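Local structure of Bd0816 (Bdellovibrio bacteriovorus HD100, 5CER) at residues N150-Y154 with M168-P172; S195-A201 with N395-A401. The protein is a predatory endopeptidase of the peptidase S13 family, probably acting as a serine-type D-Ala-D-Ala peptidase, and forms a complex with the ankyrin-repeat immunity protein Bd3460. The protein carries 2 engineered substitutions. All coordinates share one frame. Residues are numbered along the deposited sequence.

Contact 1 (N150-Y154 with M168-P172); sequences NRAMY and MLEKP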
loop_
_atom_site.group_PDB
_atom_site.type_symbol
_atom_site.label_atom_id
_atom_site.label_comp_id
_atom_site.label_asym_id
_atom_site.label_seq_id
_atom_site.Cartn_x
_atom_site.Cartn_y
_atom_site.Cartn_z
ATOM N N ASN A 150 0.683 -23.844 7.303
ATOM C CA ASN A 150 -0.673 -23.514 6.865
ATOM C C ASN A 150 -0.819 -23.967 5.426
ATOM O O ASN A 150 -0.268 -23.341 4.512
ATOM C CB ASN A 150 -0.899 -22.010 6.996
ATOM C CG ASN A 150 -2.321 -21.579 6.683
ATOM O OD1 ASN A 150 -2.893 -21.895 5.616
ATOM N ND2 ASN A 150 -2.878 -20.795 7.574
ATOM N N ARG A 151 -1.544 -25.066 5.238
ATOM C CA ARG A 151 -1.736 -25.655 3.890
ATOM C C ARG A 151 -2.321 -24.703 2.841
ATOM O O ARG A 151 -1.794 -24.623 1.721
ATOM C CB ARG A 151 -2.566 -26.965 3.948
ATOM C CG ARG A 151 -1.750 -28.241 4.186
ATOM C CD ARG A 151 -0.546 -28.324 3.235
ATOM N NE ARG A 151 0.739 -28.472 3.904
ATOM C CZ ARG A 151 1.934 -28.308 3.308
ATOM N NH1 ARG A 151 2.034 -27.963 2.019
ATOM N NH2 ARG A 151 3.060 -28.496 4.016
ATOM N N ALA A 152 -3.362 -23.961 3.221
ATOM C CA ALA A 152 -4.005 -23.025 2.298
ATOM C C ALA A 152 -3.058 -21.889 1.874
ATOM O O ALA A 152 -2.974 -21.558 0.678
ATOM C CB ALA A 152 -5.293 -22.488 2.887
ATOM N N MET A 153 -2.328 -21.316 2.836
ATOM C CA MET A 153 -1.387 -20.242 2.537
ATOM C C MET A 153 -0.195 -20.671 1.749
ATOM O O MET A 153 0.191 -19.984 0.802
ATOM C CB MET A 153 -0.965 -19.510 3.796
ATOM C CG MET A 153 -2.119 -18.706 4.259
ATOM S SD MET A 153 -1.933 -17.405 5.411
ATOM C CE MET A 153 -1.143 -16.207 4.327
ATOM N N TYR A 154 0.409 -21.786 2.133
ATOM C CA TYR A 154 1.516 -22.340 1.344
ATOM C C TYR A 154 1.094 -22.559 -0.135
ATOM O O TYR A 154 1.830 -22.265 -1.069
ATOM C CB TYR A 154 2.019 -23.657 1.945
ATOM C CG TYR A 154 3.240 -24.185 1.214
ATOM C CD1 TYR A 154 3.104 -24.959 0.056
ATOM C CD2 TYR A 154 4.523 -23.904 1.673
ATOM C CE1 TYR A 154 4.212 -25.411 -0.634
ATOM C CE2 TYR A 154 5.633 -24.332 0.966
ATOM C CZ TYR A 154 5.480 -25.090 -0.180
ATOM O OH TYR A 154 6.575 -25.520 -0.851
ATOM N N MET A 168 8.497 -24.749 -6.380
ATOM C CA MET A 168 8.366 -25.118 -4.970
ATOM C C MET A 168 7.711 -26.482 -4.886
ATOM O O MET A 168 6.900 -26.852 -5.721
ATOM C CB MET A 168 7.495 -24.131 -4.219
ATOM C CG MET A 168 8.041 -22.712 -4.187
ATOM S SD MET A 168 6.889 -21.566 -3.377
ATOM C CE MET A 168 6.940 -22.116 -1.677
ATOM N N LEU A 169 8.091 -27.255 -3.867
ATOM C CA LEU A 169 7.482 -28.575 -3.649
ATOM C C LEU A 169 6.023 -28.412 -3.247
ATOM O O LEU A 169 5.662 -27.431 -2.646
ATOM C CB LEU A 169 8.255 -29.334 -2.575
ATOM C CG LEU A 169 9.685 -29.719 -2.950
ATOM C CD1 LEU A 169 10.473 -30.105 -1.713
ATOM C CD2 LEU A 169 9.687 -30.860 -3.974
ATOM N N GLU A 170 5.195 -29.376 -3.612
ATOM C CA GLU A 170 3.798 -29.373 -3.166
ATOM C C GLU A 170 3.634 -29.360 -1.640
ATOM O O GLU A 170 2.826 -28.603 -1.112
ATOM C CB GLU A 170 3.020 -30.571 -3.699
ATOM C CG GLU A 170 1.534 -30.268 -3.814
ATOM C CD GLU A 170 0.724 -31.422 -4.361
ATOM O OE1 GLU A 170 1.309 -32.323 -5.026
ATOM O OE2 GLU A 170 -0.515 -31.426 -4.124
ATOM N N LYS A 171 4.425 -30.172 -0.949
ATOM C CA LYS A 171 4.084 -30.552 0.434
ATOM C C LYS A 171 5.321 -30.788 1.326
ATOM O O LYS A 171 5.497 -31.856 1.898
ATOM C CB LYS A 171 3.053 -31.711 0.374
ATOM C CG LYS A 171 2.594 -32.384 1.712
ATOM C CD LYS A 171 1.342 -31.733 2.324
ATOM C CE LYS A 171 0.613 -32.516 3.487
ATOM N NZ LYS A 171 0.999 -33.947 3.760
ATOM N N PRO A 172 6.179 -29.769 1.454
ATOM C CA PRO A 172 7.364 -29.910 2.278
ATOM C C PRO A 172 7.090 -29.682 3.738
ATOM O O PRO A 172 6.053 -29.088 4.121
ATOM C CB PRO A 172 8.242 -28.779 1.784
ATOM C CG PRO A 172 7.263 -27.676 1.493
ATOM C CD PRO A 172 6.077 -28.396 0.895
#
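The hydroxyl of Tyr-154 donates a hydrogen bond to the backbone carbonyl of Leu-169, OH to O 2.8 Å, and this is the strongest tie between the first turn of helix 151-163 and the loop that follows the helix. A second, weak bond runs from Arg-151 NH2 to Pro-172 O (3.1 Å, bent to 133° at the hydrogen). Both acceptors are main-chain carbonyls, so two helix side chains one turn apart meet the loop through its main chain. At the helix start, Asn-150 OD1 accepts from Met-153 N (2.9 Å, 167°), a classical N-cap. Around these bonds lies the packing. The methylene CD of Lys-171 sits over one face of the Arg-151 guanidinium, 3.6 Å from its CZ, while Pro-172 O lies near the guanidinium plane. Tyr-154 CZ approaches Met-168 CE at 3.6 Å and Pro-172 CD at 3.5 Å, so that its ring end is lodged between thioether and pyrrolidine. The Tyr-154 ring also meets that of Tyr-85 on helix 81-93, and Leu-169 N donates a hydrogen bond to Ser-89 OG on the same helix, which joins the loop to a second helix. The whole is a helix-to-strand connection folded back along its own helix: the chain returns past the capped N-terminus before entering strand 175-181.

Contact 2 (S195-A201 with N395-A401); sequences SVVLQSA and NSYLTEA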
loop_
_atom_site.group_PDB
_atom_site.type_symbol
_atom_site.label_atom_id
_atom_site.label_comp_id
_atom_site.label_asym_id
_atom_site.label_seq_id
_atom_site.Cartn_x
_atom_site.Cartn_y
_atom_site.Cartn_z
ATOM N N SER A 195 27.999 -25.131 3.454
ATOM C CA SER A 195 27.227 -23.907 3.569
ATOM C C SER A 195 26.729 -23.353 2.238
ATOM O O SER A 195 27.410 -23.401 1.215
ATOM C CB SER A 195 27.980 -22.886 4.432
ATOM O OG SER A 195 29.077 -22.351 3.768
ATOM N N VAL A 196 25.499 -22.846 2.300
ATOM C CA VAL A 196 24.679 -22.592 1.129
ATOM C C VAL A 196 24.013 -21.224 1.322
ATOM O O VAL A 196 23.863 -20.751 2.463
ATOM C CB VAL A 196 23.714 -23.768 0.787
ATOM C CG1 VAL A 196 24.396 -25.114 0.942
ATOM C CG2 VAL A 196 22.531 -23.724 1.704
ATOM N N VAL A 197 23.679 -20.558 0.216
ATOM C CA VAL A 197 23.239 -19.179 0.274
ATOM C C VAL A 197 21.842 -19.056 -0.321
ATOM O O VAL A 197 21.497 -19.674 -1.328
ATOM C CB VAL A 197 24.256 -18.158 -0.303
ATOM C CG1 VAL A 197 25.682 -18.665 -0.257
ATOM C CG2 VAL A 197 23.946 -17.771 -1.721
ATOM N N LEU A 198 21.014 -18.301 0.378
ATOM C CA LEU A 198 19.657 -17.965 -0.063
ATOM C C LEU A 198 19.649 -16.481 -0.406
ATOM O O LEU A 198 19.681 -15.629 0.487
ATOM C CB LEU A 198 18.630 -18.320 1.030
ATOM C CG LEU A 198 17.173 -17.861 0.862
ATOM C CD1 LEU A 198 16.483 -18.484 -0.345
ATOM C CD2 LEU A 198 16.268 -18.009 2.092
ATOM N N GLN A 199 19.606 -16.193 -1.709
ATOM C CA GLN A 199 19.429 -14.843 -2.229
ATOM C C GLN A 199 17.950 -14.503 -2.339
ATOM O O GLN A 199 17.211 -15.164 -3.083
ATOM C CB GLN A 199 19.950 -14.750 -3.637
ATOM C CG GLN A 199 21.419 -14.711 -3.684
ATOM C CD GLN A 199 21.947 -14.288 -5.008
ATOM O OE1 GLN A 199 22.981 -13.644 -5.055
ATOM N NE2 GLN A 199 21.249 -14.614 -6.087
ATOM N N SER A 200 17.523 -13.449 -1.660
ATOM C CA SER A 200 16.146 -12.960 -1.848
ATOM C C SER A 200 16.052 -12.275 -3.218
ATOM O O SER A 200 17.035 -12.163 -3.980
ATOM C CB SER A 200 15.756 -12.004 -0.705
ATOM O OG SER A 200 16.530 -10.794 -0.749
ATOM N N ALA A 201 14.853 -11.816 -3.525
ATOM C CA ALA A 201 14.598 -11.113 -4.762
ATOM C C ALA A 201 15.483 -9.850 -4.861
ATOM O O ALA A 201 15.955 -9.344 -3.837
ATOM C CB ALA A 201 13.127 -10.752 -4.844
ATOM N N ASN A 395 16.690 -16.984 -9.243
ATOM C CA ASN A 395 18.027 -17.014 -8.711
ATOM C C ASN A 395 18.024 -17.071 -7.188
ATOM O O ASN A 395 19.056 -16.881 -6.557
ATOM C CB ASN A 395 18.804 -15.786 -9.175
ATOM C CG ASN A 395 19.214 -15.868 -10.628
ATOM O OD1 ASN A 395 20.088 -16.623 -10.968
ATOM N ND2 ASN A 395 18.583 -15.082 -11.487
ATOM N N SER A 396 16.887 -17.404 -6.590
ATOM C CA SER A 396 16.830 -17.590 -5.146
ATOM C C SER A 396 17.088 -19.015 -4.701
ATOM O O SER A 396 17.294 -19.239 -3.503
ATOM C CB SER A 396 15.475 -17.105 -4.615
ATOM O OG SER A 396 15.291 -15.713 -4.923
ATOM N N TYR A 397 17.115 -19.990 -5.620
ATOM C CA TYR A 397 17.420 -21.385 -5.219
ATOM C C TYR A 397 18.774 -21.466 -4.505
ATOM O O TYR A 397 19.714 -20.794 -4.886
ATOM C CB TYR A 397 17.444 -22.359 -6.402
ATOM C CG TYR A 397 16.187 -22.331 -7.244
ATOM C CD1 TYR A 397 14.975 -22.763 -6.731
ATOM C CD2 TYR A 397 16.218 -21.904 -8.576
ATOM C CE1 TYR A 397 13.821 -22.758 -7.505
ATOM C CE2 TYR A 397 15.076 -21.910 -9.358
ATOM C CZ TYR A 397 13.881 -22.320 -8.802
ATOM O OH TYR A 397 12.766 -22.355 -9.561
ATOM N N LEU A 398 18.845 -22.321 -3.491
ATOM C CA LEU A 398 20.061 -22.519 -2.686
ATOM C C LEU A 398 21.286 -22.910 -3.527
ATOM O O LEU A 398 21.194 -23.851 -4.299
ATOM C CB LEU A 398 19.809 -23.584 -1.590
ATOM C CG LEU A 398 18.794 -23.272 -0.480
ATOM C CD1 LEU A 398 18.714 -24.436 0.490
ATOM C CD2 LEU A 398 19.078 -21.970 0.265
ATOM N N THR A 399 22.407 -22.182 -3.397
ATOM C CA THR A 399 23.654 -22.517 -4.105
ATOM C C THR A 399 24.795 -22.546 -3.107
ATOM O O THR A 399 24.691 -21.987 -2.020
ATOM C CB THR A 399 24.001 -21.477 -5.185
ATOM O OG1 THR A 399 24.091 -20.193 -4.561
ATOM C CG2 THR A 399 22.969 -21.445 -6.310
ATOM N N GLU A 400 25.891 -23.207 -3.472
ATOM C CA GLU A 400 27.084 -23.302 -2.598
ATOM C C GLU A 400 27.682 -21.916 -2.401
ATOM O O GLU A 400 27.666 -21.122 -3.333
ATOM C CB GLU A 400 28.131 -24.233 -3.214
ATOM C CG GLU A 400 28.864 -25.127 -2.213
ATOM C CD GLU A 400 30.137 -25.747 -2.789
ATOM O OE1 GLU A 400 30.668 -25.236 -3.805
ATOM O OE2 GLU A 400 30.634 -26.739 -2.217
ATOM N N ALA A 401 28.203 -21.637 -1.205
ATOM C CA ALA A 401 28.774 -20.312 -0.896
ATOM C C ALA A 401 29.986 -19.932 -1.767
ATOM O O ALA A 401 30.990 -20.627 -1.816
ATOM C CB ALA A 401 29.116 -20.210 0.579
HETATM O O HOH W 1 20.475 -18.123 -3.570
#
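Val-197 lays its CG1 methyl against the C-terminal residue, 3.9 Å from Ala-401 CB, and its CG2 lies 3.7 Å from Thr-399 OG1; the side chains of Val-197 and Thr-399 share one face of the sheet. Beneath them the two residues form an antiparallel hydrogen-bonded pair, with a good bond from Val-197 N to Thr-399 O (2.8 Å) and a weak one from Thr-399 N to Val-197 O (3.4 Å). Val-196 and Glu-400 make the adjoining non-hydrogen-bonded pair, CA to CA 4.5 Å, and Ala-401 N then donates to Ser-195 O at 3.1 Å. Leu-398 reaches across with CD1 4.1 Å from Val-196 CG2 and CD2 3.8 Å from Leu-198 CB, an apolar patch that extends to Leu-57 on strand 54-61. On the other side of Leu-398 regular pairing stops: the loop bows out at Tyr-397, where water 1 accepts from Gln-199 N (2.8 Å) and lies 2.9 Å from Val-197 O and 3.1 Å from Tyr-397 O, and comes back to 4.8 Å between Gln-199 CA and Ser-396 CA. There Ser-396 OG donates to Gln-199 O (2.7 Å) and Gln-199 NE2 to Asn-395 O (3.2 Å). Val-196 and Leu-198 also pair through their backbones with Leu-57 and Thr-55, so strand 194-199 is flanked on both edges. The arrangement is an antiparallel edge-strand addition, in which the C-terminal tail closes one side of a mixed sheet.

In the fold
Both segments of contact 1 precede those of contact 2 in the sequence, and the centres of the two contacts lie 20 Å apart, with about 6 Å between nearest atoms and no direct touch. Helix 81-93 bridges them: Tyr-85 and Ser-89 meet contact 1, whereas Phe-86 and Glu-90 meet contact 2. A second connection runs through the segment beside contact 1, where Tyr-397 OH is hydrogen-bonded to Phe-167 N, immediately before Met-168. Strand 175-181, entered soon after contact 1, and strand 399-400 of contact 2 form opposite outer edges of the same mixed sheet. The example illustrates a general principle: local and sequence-distant contacts can converge on one shared helix.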